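Carbohydrate kinase, FGGY (PDB 3H6E) probably transfers a phosphoryl group from ATP to a sugar or related substrate, as other carbohydrate kinases of the FGGY family do. Local coordinates at residues 83-88 and 141-146; 87-92 and 153-158; 127-132 and 175-180; 146-151 and 162-167; 206-211 and 227-232. One frame throughout, in Å; residues are numbered along the deposited sequence.

Interaction 1: residues 83-88 and 141-146; sequences ALTDGR and PDVMAN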
# COMPACT_ATOMS: atom_id res chain seq x y z
N ALA A 83 -3.59 -5.70 -20.81
CA ALA A 83 -3.29 -6.64 -21.89
C ALA A 83 -3.10 -5.91 -23.22
O ALA A 83 -3.90 -5.03 -23.57
CB ALA A 83 -4.39 -7.69 -22.01
N LEU A 84 -2.05 -6.26 -23.94
CA LEU A 84 -1.77 -5.66 -25.24
C LEU A 84 -1.88 -6.72 -26.33
O LEU A 84 -1.14 -7.70 -26.32
CB LEU A 84 -0.37 -5.05 -25.26
CG LEU A 84 0.04 -4.18 -24.07
CD1 LEU A 84 1.47 -3.70 -24.24
CD2 LEU A 84 -0.91 -3.00 -23.91
N THR A 85 -2.81 -6.52 -27.25
CA THR A 85 -2.94 -7.40 -28.41
C THR A 85 -2.39 -6.70 -29.64
O THR A 85 -2.81 -5.60 -29.99
CB THR A 85 -4.41 -7.82 -28.66
OG1 THR A 85 -5.03 -8.17 -27.42
CG2 THR A 85 -4.47 -9.01 -29.60
N ASP A 86 -1.44 -7.35 -30.30
CA ASP A 86 -0.76 -6.77 -31.46
C ASP A 86 -0.21 -5.38 -31.18
O ASP A 86 -0.35 -4.46 -31.99
CB ASP A 86 -1.69 -6.75 -32.68
CG ASP A 86 -1.78 -8.10 -33.36
OD1 ASP A 86 -0.77 -8.83 -33.38
OD2 ASP A 86 -2.87 -8.43 -33.88
N GLY A 87 0.41 -5.21 -30.01
CA GLY A 87 1.12 -3.99 -29.69
C GLY A 87 0.26 -2.79 -29.32
O GLY A 87 0.76 -1.67 -29.30
N ARG A 88 -1.01 -3.01 -29.03
CA ARG A 88 -1.87 -1.94 -28.54
C ARG A 88 -2.75 -2.42 -27.38
O ARG A 88 -2.96 -3.62 -27.21
CB ARG A 88 -2.76 -1.38 -29.66
CG ARG A 88 -3.98 -2.24 -29.96
CD ARG A 88 -5.17 -1.37 -30.36
NE ARG A 88 -6.17 -2.12 -31.11
CZ ARG A 88 -6.10 -2.32 -32.42
NH1 ARG A 88 -5.07 -1.85 -33.11
NH2 ARG A 88 -7.06 -3.00 -33.04
N PRO A 141 -11.15 -15.40 -24.51
CA PRO A 141 -10.22 -16.53 -24.57
C PRO A 141 -9.07 -16.30 -25.54
O PRO A 141 -7.91 -16.49 -25.17
CB PRO A 141 -11.10 -17.68 -25.06
CG PRO A 141 -12.47 -17.31 -24.61
CD PRO A 141 -12.55 -15.82 -24.72
N ASP A 142 -9.39 -15.90 -26.77
CA ASP A 142 -8.38 -15.72 -27.81
C ASP A 142 -7.50 -14.51 -27.54
O ASP A 142 -6.27 -14.59 -27.61
CB ASP A 142 -9.04 -15.61 -29.18
CG ASP A 142 -9.93 -16.80 -29.51
OD1 ASP A 142 -10.74 -16.70 -30.45
OD2 ASP A 142 -9.81 -17.83 -28.82
N VAL A 143 -8.13 -13.39 -27.24
CA VAL A 143 -7.41 -12.15 -26.98
C VAL A 143 -6.43 -12.28 -25.81
O VAL A 143 -5.41 -11.58 -25.77
CB VAL A 143 -8.39 -10.97 -26.73
CG1 VAL A 143 -7.63 -9.73 -26.26
CG2 VAL A 143 -9.19 -10.67 -27.99
N MSE A 144 -6.71 -13.18 -24.87
CA MSE A 144 -5.82 -13.39 -23.73
C MSE A 144 -4.60 -14.24 -24.11
O MSE A 144 -3.52 -14.05 -23.55
CB MSE A 144 -6.56 -14.03 -22.56
CG MSE A 144 -7.61 -13.15 -21.91
SE MSE A 144 -7.03 -11.29 -21.75
CE MSE A 144 -5.51 -11.50 -20.55
N ALA A 145 -4.78 -15.16 -25.04
CA ALA A 145 -3.70 -16.05 -25.46
C ALA A 145 -2.69 -15.34 -26.37
O ALA A 145 -1.53 -15.75 -26.45
CB ALA A 145 -4.26 -17.28 -26.14
N ASN A 146 -3.14 -14.29 -27.04
CA ASN A 146 -2.27 -13.50 -27.92
C ASN A 146 -1.72 -12.30 -27.17
O ASN A 146 -0.97 -11.49 -27.72
CB ASN A 146 -3.05 -13.01 -29.14
CG ASN A 146 -3.64 -14.15 -29.95
OD1 ASN A 146 -4.66 -13.99 -30.63
ND2 ASN A 146 -3.00 -15.32 -29.88
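Helix 141-145 lies beside the end of strand 81-85, where the strand enters a hairpin turn, and the 205 Å² buried between them is unevenly spread. The tight part is at Thr85 and Val143, whose side chains cross at about a right angle. With Thr85 chi1 at -44°, OG1 lies anti to the carbonyl carbon and reaches 3.2 Å from Val143 CG1, while CG2 takes the position anti to the backbone N. Ala90 touches both residues beside this point. Deeper in, Ala83 points its CB at the helix and meets the methyl CE of Met144, a selenomethionine here, at 4.2 Å. Met144 starts out away from the strand, but its folded chain (three negative torsions) brings CE back to it, next to Leu149. Toward solvent the fit slackens: Thr85 CG2 comes only to 4.3 Å from Asn146 CB, and Leu84 O faces Asn146 O at 4.0 Å. Beyond, the type I' turn from Thr85 to Arg88, with Arg88 N 3.3 Å from Thr85 O, leads the chain off the helix. The contact rests on van der Waals packing, with even the Thr85 hydroxyl against a methyl, and gains no polar bond between strand and helix.

Interaction 2: residues 87-92 and 153-158; sequences GRLAFP and AQYWAW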
# COMPACT_ATOMS: atom_id res chain seq x y z
N GLY A 87 0.41 -5.21 -30.01
CA GLY A 87 1.12 -3.99 -29.69
C GLY A 87 0.26 -2.79 -29.32
O GLY A 87 0.76 -1.67 -29.30
N ARG A 88 -1.01 -3.01 -29.03
CA ARG A 88 -1.87 -1.94 -28.54
C ARG A 88 -2.75 -2.42 -27.38
O ARG A 88 -2.96 -3.62 -27.21
CB ARG A 88 -2.76 -1.38 -29.66
CG ARG A 88 -3.98 -2.24 -29.96
CD ARG A 88 -5.17 -1.37 -30.36
NE ARG A 88 -6.17 -2.12 -31.11
CZ ARG A 88 -6.10 -2.32 -32.42
NH1 ARG A 88 -5.07 -1.85 -33.11
NH2 ARG A 88 -7.06 -3.00 -33.04
N LEU A 89 -3.26 -1.48 -26.60
CA LEU A 89 -4.13 -1.83 -25.49
C LEU A 89 -5.36 -2.61 -25.97
O LEU A 89 -6.18 -2.09 -26.73
CB LEU A 89 -4.57 -0.59 -24.71
CG LEU A 89 -5.46 -0.94 -23.52
CD1 LEU A 89 -4.65 -1.70 -22.46
CD2 LEU A 89 -6.11 0.31 -22.92
N ALA A 90 -5.47 -3.85 -25.54
CA ALA A 90 -6.57 -4.72 -25.95
C ALA A 90 -7.92 -4.18 -25.48
O ALA A 90 -8.93 -4.33 -26.16
CB ALA A 90 -6.35 -6.13 -25.45
N PHE A 91 -7.92 -3.55 -24.31
CA PHE A 91 -9.13 -3.00 -23.71
C PHE A 91 -8.79 -2.35 -22.37
O PHE A 91 -7.74 -2.62 -21.80
CB PHE A 91 -10.18 -4.09 -23.51
CG PHE A 91 -9.66 -5.30 -22.78
CD1 PHE A 91 -9.57 -6.53 -23.42
CD2 PHE A 91 -9.25 -5.21 -21.45
CE1 PHE A 91 -9.08 -7.64 -22.75
CE2 PHE A 91 -8.77 -6.32 -20.78
CZ PHE A 91 -8.68 -7.53 -21.43
N PRO A 92 -9.68 -1.48 -21.87
CA PRO A 92 -9.43 -0.93 -20.53
C PRO A 92 -9.39 -2.05 -19.49
O PRO A 92 -10.24 -2.94 -19.51
CB PRO A 92 -10.65 -0.03 -20.29
CG PRO A 92 -11.15 0.30 -21.66
CD PRO A 92 -10.90 -0.93 -22.48
N ALA A 153 1.03 -0.03 -13.36
CA ALA A 153 2.07 0.98 -13.29
C ALA A 153 2.95 0.97 -14.55
O ALA A 153 3.24 2.02 -15.12
CB ALA A 153 2.92 0.78 -12.05
N GLN A 154 3.37 -0.22 -14.96
CA GLN A 154 4.23 -0.37 -16.12
C GLN A 154 3.49 -0.06 -17.41
O GLN A 154 4.11 0.25 -18.43
CB GLN A 154 4.83 -1.78 -16.19
CG GLN A 154 5.95 -2.01 -15.20
CD GLN A 154 5.53 -1.71 -13.78
OE1 GLN A 154 6.05 -0.79 -13.15
NE2 GLN A 154 4.57 -2.47 -13.27
N TYR A 155 2.17 -0.14 -17.37
CA TYR A 155 1.38 0.11 -18.56
C TYR A 155 1.63 1.53 -19.04
O TYR A 155 1.70 1.80 -20.24
CB TYR A 155 -0.12 -0.07 -18.32
CG TYR A 155 -0.92 0.58 -19.42
CD1 TYR A 155 -1.04 -0.02 -20.66
CD2 TYR A 155 -1.52 1.82 -19.23
CE1 TYR A 155 -1.75 0.58 -21.68
CE2 TYR A 155 -2.24 2.43 -20.25
CZ TYR A 155 -2.35 1.80 -21.47
OH TYR A 155 -3.06 2.39 -22.49
N TRP A 156 1.78 2.43 -18.09
CA TRP A 156 1.96 3.83 -18.40
C TRP A 156 3.36 4.12 -18.91
O TRP A 156 3.57 5.03 -19.70
CB TRP A 156 1.59 4.68 -17.18
CG TRP A 156 0.14 4.52 -16.86
CD1 TRP A 156 -0.40 3.85 -15.81
CD2 TRP A 156 -0.96 4.99 -17.65
NE1 TRP A 156 -1.77 3.89 -15.87
CE2 TRP A 156 -2.14 4.59 -17.00
CE3 TRP A 156 -1.06 5.72 -18.84
CZ2 TRP A 156 -3.41 4.90 -17.49
CZ3 TRP A 156 -2.32 6.03 -19.33
CH2 TRP A 156 -3.48 5.61 -18.65
N ALA A 157 4.32 3.31 -18.47
CA ALA A 157 5.69 3.42 -18.95
C ALA A 157 5.82 2.89 -20.38
O ALA A 157 6.82 3.14 -21.05
CB ALA A 157 6.66 2.72 -18.02
N TRP A 158 4.81 2.16 -20.85
CA TRP A 158 4.78 1.65 -22.22
C TRP A 158 3.98 2.61 -23.08
O TRP A 158 4.16 2.69 -24.30
CB TRP A 158 4.17 0.25 -22.26
CG TRP A 158 3.66 -0.17 -23.61
CD1 TRP A 158 4.31 -0.96 -24.52
CD2 TRP A 158 2.40 0.16 -24.19
NE1 TRP A 158 3.52 -1.14 -25.63
CE2 TRP A 158 2.35 -0.46 -25.46
CE3 TRP A 158 1.30 0.93 -23.78
CZ2 TRP A 158 1.25 -0.33 -26.31
CZ3 TRP A 158 0.21 1.05 -24.63
CH2 TRP A 158 0.19 0.42 -25.88
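The beta hairpin formed by strands 81-85 and 88-89 packs its second arm against helix 152-159 in the N-terminal domain of this FGGY kinase. Gly87, in the turn at positive phi, offers its carbonyl to the helix: Gly87 O lies in the plane of the Trp158 indole, at the ring edge, 3.3 Å from CZ2. An edge C-H facing a carbonyl oxygen would probably be mildly attractive. Arg88 turns its side chain away, and its backbone makes the contact, with CA 4.1 Å from Trp158 CH2. Leu89 carries the apolar part. Its CG is anti to the backbone N (chi1 -178°), which sends both methyls to the end of Tyr155, crossed at about a right angle. Ala50 of helix 50-63 also meets Leu89. Past this residue the chain leaves the helix, Phe91 going to Met144. Tyr155 and Trp158 both have CG anti to their backbone N, so they extend from one side of the helix toward the hairpin. Tyr155 is held by Trp156, over whose ring centre its CD2 stands 3.5 Å above the plane. Both Leu89 methyls lie on one side of the phenol plane, CD1 3.8 Å from Tyr155 CE1 and CD2 3.7 Å from Tyr155 OH.

Interaction 3: residues 127-132 and 175-180; sequences LNIGSQ and SDLWDP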
# COMPACT_ATOMS: atom_id res chain seq x y z
N LEU A 127 -9.19 -8.06 -6.41
CA LEU A 127 -8.03 -7.78 -5.57
C LEU A 127 -6.85 -8.71 -5.85
O LEU A 127 -5.69 -8.31 -5.74
CB LEU A 127 -8.41 -7.81 -4.09
CG LEU A 127 -9.23 -6.60 -3.61
CD1 LEU A 127 -9.75 -6.81 -2.21
CD2 LEU A 127 -8.41 -5.31 -3.70
N ASN A 128 -7.15 -9.95 -6.20
CA ASN A 128 -6.16 -10.86 -6.75
C ASN A 128 -6.16 -10.73 -8.27
O ASN A 128 -7.19 -10.93 -8.91
CB ASN A 128 -6.47 -12.31 -6.37
CG ASN A 128 -6.28 -12.58 -4.89
OD1 ASN A 128 -5.26 -12.21 -4.30
ND2 ASN A 128 -7.26 -13.25 -4.28
N ILE A 129 -5.01 -10.38 -8.85
CA ILE A 129 -4.95 -10.25 -10.31
C ILE A 129 -5.30 -11.57 -11.00
O ILE A 129 -5.96 -11.58 -12.04
CB ILE A 129 -3.58 -9.72 -10.77
CG1 ILE A 129 -3.51 -8.20 -10.56
CG2 ILE A 129 -3.36 -10.05 -12.24
CD1 ILE A 129 -2.11 -7.61 -10.69
N GLY A 130 -4.88 -12.68 -10.40
CA GLY A 130 -5.20 -14.00 -10.92
C GLY A 130 -6.69 -14.19 -11.18
O GLY A 130 -7.08 -14.75 -12.21
N SER A 131 -7.52 -13.73 -10.25
CA SER A 131 -8.97 -13.82 -10.41
C SER A 131 -9.44 -13.12 -11.68
O SER A 131 -10.30 -13.63 -12.40
CB SER A 131 -9.68 -13.22 -9.20
OG SER A 131 -9.32 -13.89 -8.01
N GLN A 132 -8.88 -11.94 -11.95
CA GLN A 132 -9.21 -11.20 -13.16
C GLN A 132 -8.81 -11.99 -14.40
O GLN A 132 -9.62 -12.20 -15.30
CB GLN A 132 -8.50 -9.84 -13.17
CG GLN A 132 -8.81 -8.95 -12.00
CD GLN A 132 -8.24 -7.57 -12.17
OE1 GLN A 132 -7.80 -6.93 -11.22
NE2 GLN A 132 -8.24 -7.09 -13.41
N SER A 175 -1.21 -11.05 -5.74
CA SER A 175 -1.72 -11.28 -7.09
C SER A 175 -1.92 -12.75 -7.43
O SER A 175 -2.55 -13.08 -8.43
CB SER A 175 -0.79 -10.65 -8.12
OG SER A 175 0.44 -11.36 -8.16
N ASP A 176 -1.38 -13.63 -6.59
CA ASP A 176 -1.40 -15.07 -6.86
C ASP A 176 -0.41 -15.46 -7.96
O ASP A 176 -0.22 -16.64 -8.24
CB ASP A 176 -2.80 -15.55 -7.24
CG ASP A 176 -3.80 -15.37 -6.12
OD1 ASP A 176 -3.37 -15.16 -4.97
OD2 ASP A 176 -5.02 -15.45 -6.39
N LEU A 177 0.23 -14.46 -8.57
CA LEU A 177 1.16 -14.70 -9.67
C LEU A 177 2.61 -14.77 -9.22
O LEU A 177 3.51 -14.99 -10.04
CB LEU A 177 1.03 -13.61 -10.74
CG LEU A 177 -0.37 -13.13 -11.16
CD1 LEU A 177 -0.27 -12.40 -12.48
CD2 LEU A 177 -1.35 -14.29 -11.26
N TRP A 178 2.86 -14.58 -7.93
CA TRP A 178 4.23 -14.44 -7.46
C TRP A 178 4.64 -15.38 -6.33
O TRP A 178 3.86 -15.66 -5.42
CB TRP A 178 4.53 -12.99 -7.08
CG TRP A 178 5.99 -12.68 -7.12
CD1 TRP A 178 6.79 -12.30 -6.08
CD2 TRP A 178 6.85 -12.76 -8.27
NE1 TRP A 178 8.08 -12.12 -6.52
CE2 TRP A 178 8.14 -12.40 -7.85
CE3 TRP A 178 6.64 -13.10 -9.61
CZ2 TRP A 178 9.23 -12.37 -8.73
CZ3 TRP A 178 7.71 -13.07 -10.48
CH2 TRP A 178 8.99 -12.71 -10.04
N ASP A 179 5.89 -15.84 -6.40
CA ASP A 179 6.49 -16.63 -5.34
C ASP A 179 7.55 -15.76 -4.67
O ASP A 179 8.68 -15.67 -5.14
CB ASP A 179 7.13 -17.89 -5.93
CG ASP A 179 7.65 -18.84 -4.86
OD1 ASP A 179 7.95 -18.39 -3.74
OD2 ASP A 179 7.75 -20.05 -5.16
N PRO A 180 7.17 -15.10 -3.56
CA PRO A 180 8.03 -14.12 -2.89
C PRO A 180 9.38 -14.71 -2.49
O PRO A 180 10.41 -14.18 -2.90
CB PRO A 180 7.22 -13.74 -1.65
CG PRO A 180 5.81 -14.01 -2.02
CD PRO A 180 5.86 -15.23 -2.90
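One backbone bond pins loop 175-177 to the first turn of helix 129-139: Gly130 N donates to Ser175 O over 3.1 Å at 151°, in the carbonyl plane. Three side chains of the loop are set around this bond. Ser175 has OG in the crowded position between backbone N and carbonyl carbon (chi1 69°), where it accepts from Leu177 N at 3.1 Å, an ST turn, and bonds to Leu171 O. Asp176, at positive phi, sets CG anti to its carbonyl carbon, which lays the carboxylate alongside Asn128, OD2 3.5 Å from Asn128 CB. The amide and carboxylate planes stand 34° apart. Leu177 splits its methyls: CD1 meets Ile129 CG2 at 3.9 Å, and CD2 reaches Gly130 CA at 3.9 Å. A side chain on Gly130 would press on Asp176 CB and crowd Ser175 O. The bonds of the buried carboxylate go elsewhere: OD1 to Arg112 and Ser120, OD2 to Tyr108. An alanine at Asp176 would remove the salt bridge to Arg112 and would probably leave these polar groups without their buried partner. The loop thus joins the start of helix 129-139 to helix 102-109 and the strand pair 178-179 and 184-185, while Ile129 leans on strand 81-85.

Interaction 4: residues 146-151 and 162-167; sequences NATLLP and GRAVSE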
# COMPACT_ATOMS: atom_id res chain seq x y z
N ASN A 146 -3.14 -14.29 -27.04
CA ASN A 146 -2.27 -13.50 -27.92
C ASN A 146 -1.72 -12.30 -27.17
O ASN A 146 -0.97 -11.49 -27.72
CB ASN A 146 -3.05 -13.01 -29.14
CG ASN A 146 -3.64 -14.15 -29.95
OD1 ASN A 146 -4.66 -13.99 -30.63
ND2 ASN A 146 -3.00 -15.32 -29.88
N ALA A 147 -2.10 -12.19 -25.90
CA ALA A 147 -1.84 -10.97 -25.15
C ALA A 147 -0.46 -10.93 -24.50
O ALA A 147 0.07 -11.96 -24.09
CB ALA A 147 -2.92 -10.77 -24.09
N THR A 148 0.11 -9.74 -24.44
CA THR A 148 1.22 -9.47 -23.55
C THR A 148 0.63 -8.90 -22.27
O THR A 148 -0.19 -7.98 -22.31
CB THR A 148 2.19 -8.46 -24.16
OG1 THR A 148 2.85 -9.06 -25.28
CG2 THR A 148 3.24 -8.03 -23.12
N LEU A 149 1.03 -9.45 -21.13
CA LEU A 149 0.52 -8.98 -19.85
C LEU A 149 1.52 -8.05 -19.19
O LEU A 149 2.73 -8.18 -19.39
CB LEU A 149 0.15 -10.15 -18.95
CG LEU A 149 -1.11 -10.88 -19.42
CD1 LEU A 149 -1.42 -12.08 -18.53
CD2 LEU A 149 -2.29 -9.92 -19.46
N LEU A 150 1.01 -7.12 -18.39
CA LEU A 150 1.81 -6.00 -17.96
C LEU A 150 1.08 -5.22 -16.86
O LEU A 150 -0.05 -4.76 -17.06
CB LEU A 150 2.06 -5.10 -19.17
CG LEU A 150 3.08 -3.97 -19.12
CD1 LEU A 150 3.47 -3.54 -20.52
CD2 LEU A 150 2.47 -2.82 -18.39
N PRO A 151 1.71 -5.09 -15.68
CA PRO A 151 1.08 -4.42 -14.54
C PRO A 151 0.63 -3.00 -14.87
O PRO A 151 1.14 -2.39 -15.81
CB PRO A 151 2.19 -4.40 -13.49
CG PRO A 151 3.09 -5.53 -13.86
CD PRO A 151 3.07 -5.57 -15.36
N GLY A 162 6.60 2.71 -25.72
CA GLY A 162 6.44 1.64 -26.69
C GLY A 162 6.99 0.30 -26.23
O GLY A 162 6.68 -0.74 -26.80
N ARG A 163 7.81 0.32 -25.18
CA ARG A 163 8.37 -0.91 -24.65
C ARG A 163 7.55 -1.44 -23.47
O ARG A 163 7.33 -0.73 -22.49
CB ARG A 163 9.83 -0.74 -24.24
CG ARG A 163 10.46 -2.03 -23.72
CD ARG A 163 11.97 -2.07 -23.95
NE ARG A 163 12.72 -1.64 -22.77
CZ ARG A 163 13.33 -2.47 -21.93
NH1 ARG A 163 13.28 -3.78 -22.13
NH2 ARG A 163 14.00 -1.99 -20.89
N ALA A 164 7.11 -2.68 -23.60
CA ALA A 164 6.40 -3.36 -22.53
C ALA A 164 7.38 -4.00 -21.56
O ALA A 164 8.35 -4.65 -21.97
CB ALA A 164 5.46 -4.41 -23.10
N VAL A 165 7.12 -3.83 -20.27
CA VAL A 165 7.95 -4.39 -19.22
C VAL A 165 7.10 -4.69 -17.99
O VAL A 165 6.00 -4.16 -17.85
CB VAL A 165 9.10 -3.42 -18.86
CG1 VAL A 165 9.55 -3.61 -17.42
CG2 VAL A 165 10.27 -3.58 -19.82
N SER A 166 7.59 -5.57 -17.12
CA SER A 166 6.93 -5.80 -15.84
C SER A 166 7.84 -5.38 -14.69
O SER A 166 9.05 -5.28 -14.86
CB SER A 166 6.54 -7.27 -15.69
OG SER A 166 5.53 -7.62 -16.61
N GLU A 167 7.24 -5.13 -13.53
CA GLU A 167 8.02 -4.79 -12.34
C GLU A 167 7.54 -5.62 -11.15
O GLU A 167 6.35 -5.92 -11.03
CB GLU A 167 7.95 -3.29 -12.05
CG GLU A 167 9.03 -2.78 -11.11
CD GLU A 167 8.70 -3.05 -9.66
OE1 GLU A 167 7.50 -3.08 -9.32
OE2 GLU A 167 9.65 -3.21 -8.85
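Strand 148-151, helix 152-159 and the weakly bonded strand 166-167 follow one another as a strand-helix-strand unit in the N-terminal domain of the FGGY fold. The touching parts, 148-151 and 164-167, run 38° apart and meet through side chains, since they share no hydrogen bonds: 148-151 pairs with strand 81-85, and 166-167 with strand 201-202. Leu150 is the main wedge. Its CG is anti to the backbone N (chi1 -169°) and CD1 continues the extended chain (chi2 162°), so the branch lies over the backbone of residues 164-165. CD1 meets Ala164 CB tip to tip at 3.4 Å, while CG sits 3.2 Å from Val165 O, a close fit of an apolar branch on a carbonyl. Ala164 faces back at the first strand, its methyl lying also 4.2 Å from Thr148 CG2, and Trp158 of the helix touches it too. Val165 turns its side chain the other way, to Val202. An alanine in place of Leu150 would lose the branch that fills this junction, and would probably loosen the packing of 148-151 on residues 164-165, where Tyr155 also meets Leu150. Farther along, Pro151 and Ser166 meet with the CD corner of the pyrrolidine against the hydroxyl. Ser166 OG is anti to its carbonyl carbon and hydrogen-bonded to Ala199 O, which fixes it 3.4 Å from Pro151 CD.

Interaction 5: residues 206-211 and 227-232; sequences DTVGAL and VLAGLH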
# COMPACT_ATOMS: atom_id res chain seq x y z
N ASP A 206 15.18 0.87 -13.34
CA ASP A 206 15.74 0.71 -14.68
C ASP A 206 15.07 1.66 -15.64
O ASP A 206 13.95 2.10 -15.41
CB ASP A 206 15.55 -0.72 -15.18
CG ASP A 206 16.50 -1.70 -14.52
OD1 ASP A 206 17.53 -1.24 -13.99
OD2 ASP A 206 16.21 -2.91 -14.53
N THR A 207 15.76 1.97 -16.73
CA THR A 207 15.20 2.81 -17.78
C THR A 207 14.45 1.93 -18.77
O THR A 207 15.04 1.03 -19.38
CB THR A 207 16.28 3.60 -18.53
OG1 THR A 207 17.02 4.41 -17.61
CG2 THR A 207 15.65 4.48 -19.58
N VAL A 208 13.16 2.18 -18.94
CA VAL A 208 12.37 1.46 -19.92
C VAL A 208 12.79 1.91 -21.32
O VAL A 208 12.89 1.10 -22.24
CB VAL A 208 10.86 1.70 -19.74
CG1 VAL A 208 10.07 0.90 -20.77
CG2 VAL A 208 10.44 1.31 -18.33
N GLY A 209 13.05 3.20 -21.46
CA GLY A 209 13.52 3.74 -22.72
C GLY A 209 13.26 5.22 -22.86
O GLY A 209 12.76 5.86 -21.93
N ALA A 210 13.60 5.77 -24.02
CA ALA A 210 13.37 7.18 -24.29
C ALA A 210 11.90 7.42 -24.63
O ALA A 210 11.20 6.52 -25.06
CB ALA A 210 14.26 7.65 -25.43
N LEU A 211 11.46 8.66 -24.43
CA LEU A 211 10.08 9.04 -24.73
C LEU A 211 9.80 8.82 -26.22
O LEU A 211 10.62 9.17 -27.07
CB LEU A 211 9.87 10.50 -24.36
CG LEU A 211 8.45 10.97 -24.03
CD1 LEU A 211 7.92 10.21 -22.82
CD2 LEU A 211 8.43 12.47 -23.77
N VAL A 227 12.11 7.22 -19.48
CA VAL A 227 11.05 6.67 -18.65
C VAL A 227 11.58 5.50 -17.84
O VAL A 227 12.30 4.65 -18.36
CB VAL A 227 9.86 6.21 -19.50
CG1 VAL A 227 8.72 5.79 -18.59
CG2 VAL A 227 9.42 7.32 -20.44
N LEU A 228 11.22 5.46 -16.56
CA LEU A 228 11.63 4.36 -15.69
C LEU A 228 10.53 3.31 -15.61
O LEU A 228 9.37 3.60 -15.93
CB LEU A 228 11.98 4.88 -14.30
CG LEU A 228 13.45 5.24 -14.07
CD1 LEU A 228 14.12 5.72 -15.35
CD2 LEU A 228 13.59 6.26 -12.94
N ALA A 229 10.89 2.11 -15.18
CA ALA A 229 9.91 1.03 -15.03
C ALA A 229 8.77 1.48 -14.14
O ALA A 229 7.60 1.33 -14.48
CB ALA A 229 10.57 -0.21 -14.47
N GLY A 230 9.11 2.05 -12.99
CA GLY A 230 8.11 2.51 -12.05
C GLY A 230 7.77 1.43 -11.04
O GLY A 230 8.42 0.38 -11.00
N LEU A 231 6.75 1.67 -10.23
CA LEU A 231 6.42 0.75 -9.15
C LEU A 231 4.98 0.87 -8.66
O LEU A 231 4.20 1.68 -9.15
CB LEU A 231 7.38 0.93 -7.98
CG LEU A 231 7.71 2.37 -7.56
CD1 LEU A 231 6.51 3.07 -6.95
CD2 LEU A 231 8.88 2.37 -6.59
N HIS A 232 4.66 0.04 -7.68
CA HIS A 232 3.33 0.02 -7.08
C HIS A 232 3.15 1.19 -6.12
O HIS A 232 4.08 1.57 -5.41
CB HIS A 232 3.11 -1.31 -6.36
CG HIS A 232 1.80 -1.41 -5.64
ND1 HIS A 232 1.70 -1.77 -4.32
CD2 HIS A 232 0.53 -1.17 -6.06
CE1 HIS A 232 0.43 -1.76 -3.95
NE2 HIS A 232 -0.30 -1.40 -4.99
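Three backbone hydrogen bonds zip residues 206-209 to residues 227-229 in antiparallel fashion, all acceptors being main-chain carbonyl oxygens. Gly209 O takes Val227 N at 2.9 Å in an almost perfectly straight bond (178°), nearly along the C=O axis. Val227 O takes Val208 N at 2.7 Å, more bent at 141°, with Thr207 CA nearby as a second, C-H donor. Asp206 O receives Ala229 N at 3.1 Å and again a C-H, from Leu228 CA at 3.3 Å. Because Val208 and Gly209 both face Val227, the register slips by one residue: a classic beta bulge. Gly209 allows it: at its backbone angles a CB would be jammed against the preceding carbonyl O. Outside the pair, Asp206 OD2 is bonded to Arg203 N, Val208 O to Arg163 NE and Ala210 O to Thr161 OG1. Val208 CG2 lies 3.3 Å from backbone Ala229 N; the apolar contacts are Val208 CG2 with Ala229 CB at 4.2 Å and Leu211 CD1 with Val227 CG2 at 4.0 Å. Strand 207-210 forms one edge of the six-stranded mixed sheet, with strand 226-232 inside it, flanked on its other side by the parallel strand 71-76.

Interactions 1, 2 and 4 form one cluster around the three-stranded sheet 88-89, 81-85, 148-151: the centres of 1 and 2, and of 1 and 4, lie about 11 Å apart, those of 2 and 4 about 7 Å. Ala83 O and Ala90 N at 2.8 Å, and Leu84 N and Thr148 O at 3.0 Å, probably hydrogen-bond across that sheet. Interaction 5 joins through Arg163 NE and Val208 O, 2.8 Å apart, and through helix 152-159, where Ala157 CB lies 3.5 Å from Leu228 O. Interaction 3 stands apart, its centre about 16 Å from interaction 4 and its nearest atoms about 6 Å away. The atoms of these contacts include no bound ligand.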